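PDB 5EPE: SAM-dependent methyltransferase from Thiobacillus denitrificans, which binds S-adenosyl-L-homocysteine and probably transfers methyl groups from S-adenosylmethionine. Local coordinates for residues E49-W54 / H58-T63. Numbering follows the deposited sequence.
Sequences EMLCTW and HGIVGT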
loop_
_atom_site.group_PDB
_atom_site.type_symbol
_atom_site.label_atom_id
_atom_site.label_comp_id
_atom_site.label_asym_id
_atom_site.label_seq_id
_atom_site.Cartn_x
_atom_site.Cartn_y
_atom_site.Cartn_z
ATOM N N GLU A 49 31.973 33.501 9.691
ATOM C CA GLU A 49 31.812 33.669 8.260
ATOM C C GLU A 49 30.607 34.575 7.935
ATOM O O GLU A 49 30.674 35.418 7.004
ATOM C CB GLU A 49 31.720 32.336 7.541
ATOM C CG GLU A 49 31.767 32.468 6.023
ATOM C CD GLU A 49 33.145 32.831 5.438
ATOM O OE1 GLU A 49 34.143 32.962 6.192
ATOM O OE2 GLU A 49 33.231 32.954 4.166
HETATM N N MSE A 50 29.525 34.410 8.680
HETATM C CA MSE A 50 28.340 35.224 8.459
HETATM C C MSE A 50 28.624 36.704 8.702
HETATM O O MSE A 50 28.393 37.517 7.835
HETATM C CB MSE A 50 27.210 34.740 9.389
HETATM C CG MSE A 50 25.964 35.503 9.017
HETATM SE SE MSE A 50 24.457 34.708 10.091
HETATM C CE MSE A 50 24.639 35.754 11.643
ATOM N N LEU A 51 29.115 37.046 9.881
ATOM C CA LEU A 51 29.500 38.444 10.132
ATOM C C LEU A 51 30.541 39.005 9.157
ATOM O O LEU A 51 30.346 40.109 8.670
ATOM C CB LEU A 51 29.976 38.650 11.570
ATOM C CG LEU A 51 28.857 38.541 12.586
ATOM C CD1 LEU A 51 29.430 38.584 13.991
ATOM C CD2 LEU A 51 27.822 39.654 12.440
ATOM N N CYS A 52 31.612 38.260 8.850
ATOM C CA CYS A 52 32.661 38.784 7.986
ATOM C C CYS A 52 32.141 39.060 6.561
ATOM O O CYS A 52 32.444 40.118 5.998
ATOM C CB CYS A 52 33.869 37.869 7.921
ATOM S SG CYS A 52 34.730 37.824 9.509
ATOM N N THR A 53 31.406 38.122 5.985
ATOM C CA THR A 53 30.947 38.268 4.602
ATOM C C THR A 53 29.869 39.327 4.444
ATOM O O THR A 53 29.883 40.062 3.457
ATOM C CB THR A 53 30.475 36.949 3.990
ATOM O OG1 THR A 53 29.440 36.350 4.796
ATOM C CG2 THR A 53 31.644 35.974 3.838
ATOM N N TRP A 54 28.953 39.426 5.429
ATOM C CA TRP A 54 27.946 40.502 5.431
ATOM C C TRP A 54 28.566 41.877 5.686
ATOM O O TRP A 54 28.112 42.871 5.136
ATOM C CB TRP A 54 26.827 40.200 6.431
ATOM C CG TRP A 54 25.987 38.964 6.037
ATOM C CD1 TRP A 54 26.147 38.144 4.944
ATOM C CD2 TRP A 54 24.937 38.402 6.796
ATOM N NE1 TRP A 54 25.225 37.100 4.975
ATOM C CE2 TRP A 54 24.479 37.238 6.107
ATOM C CE3 TRP A 54 24.324 38.753 7.997
ATOM C CZ2 TRP A 54 23.415 36.457 6.588
ATOM C CZ3 TRP A 54 23.269 37.974 8.461
ATOM C CH2 TRP A 54 22.825 36.858 7.752
ATOM N N HIS A 58 27.583 44.000 2.638
ATOM C CA HIS A 58 26.459 44.872 2.974
ATOM C C HIS A 58 26.819 46.043 3.863
ATOM O O HIS A 58 25.969 46.886 4.090
ATOM C CB HIS A 58 25.332 44.082 3.616
ATOM C CG HIS A 58 24.784 43.035 2.713
ATOM N ND1 HIS A 58 23.954 43.344 1.660
ATOM C CD2 HIS A 58 25.018 41.707 2.640
ATOM C CE1 HIS A 58 23.684 42.245 0.984
ATOM N NE2 HIS A 58 24.320 41.238 1.557
ATOM N N GLY A 59 28.049 46.093 4.365
ATOM C CA GLY A 59 28.486 47.190 5.209
ATOM C C GLY A 59 27.911 47.129 6.621
ATOM O O GLY A 59 27.914 48.130 7.330
ATOM N N ILE A 60 27.464 45.963 7.080
ATOM C CA ILE A 60 26.992 45.826 8.479
ATOM C C ILE A 60 28.130 45.893 9.480
ATOM O O ILE A 60 29.317 45.777 9.104
ATOM C CB ILE A 60 26.140 44.567 8.723
ATOM C CG1 ILE A 60 26.937 43.263 8.561
ATOM C CG2 ILE A 60 24.937 44.589 7.776
ATOM C CD1 ILE A 60 27.719 42.821 9.793
ATOM N N VAL A 61 27.757 46.119 10.731
ATOM C CA VAL A 61 28.686 46.017 11.855
ATOM C C VAL A 61 28.117 45.039 12.850
ATOM O O VAL A 61 26.913 44.784 12.866
ATOM C CB VAL A 61 28.972 47.366 12.554
ATOM C CG1 VAL A 61 29.495 48.399 11.544
ATOM C CG2 VAL A 61 27.754 47.926 13.295
ATOM N N GLY A 62 28.973 44.446 13.664
ATOM C CA GLY A 62 28.459 43.503 14.644
ATOM C C GLY A 62 29.428 42.802 15.546
ATOM O O GLY A 62 30.643 43.057 15.487
ATOM N N THR A 63 28.870 41.914 16.368
ATOM C CA THR A 63 29.611 41.171 17.356
ATOM C C THR A 63 29.228 39.698 17.321
ATOM O O THR A 63 28.041 39.395 17.303
ATOM C CB THR A 63 29.283 41.716 18.735
ATOM O OG1 THR A 63 29.627 43.100 18.728
ATOM C CG2 THR A 63 30.118 41.022 19.803
#
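Ile60 reaches back from the loop that follows helix 49-58 and packs against the helix at Leu51 and Trp54, touching them through different atoms. Its CG1 sits between the backbone N and the carbonyl carbon: chi1 66° lays this branch against Trp54, 3.7 Å from Trp54 CB, and chi2 84° then turns CD1 toward Leu51. There the two side chains cross at about a right angle, with Leu51 CD2 4.1 Å from Ile60 CD1. The other methyl of Leu51, CD1, lies against the backbone of strand 61-66, 3.5 Å from Thr63 C, and Gly62 passes close by with no side chain to obstruct it. At the helix end, which Gly59 leaves with positive phi, His58 N donates to Trp54 O over 2.8 Å, while the imidazole turns an edge toward the face of the indole's five-membered ring in an offset edge-to-face pair, planes at 82°. Met50 CG lies over one face of the indole, off toward the rim, and NE1 hydrogen-bonds to Leu25 O in helix 22-31. Cut back to alanine, Ile60 would probably leave Leu51 CD2 and Trp54 CB without their apolar partner on this side. This is the second half of a Rossmann-like beta-alpha-beta crossover, strand 39-43 to helix 49-58 to strand 61-66, the last ending at the ligand-binding Asp66. Its chemistry implies division of labour: a backbone bond ties the last turn, a ring pair packs beside it, and apolar branches join helix to loop and strand.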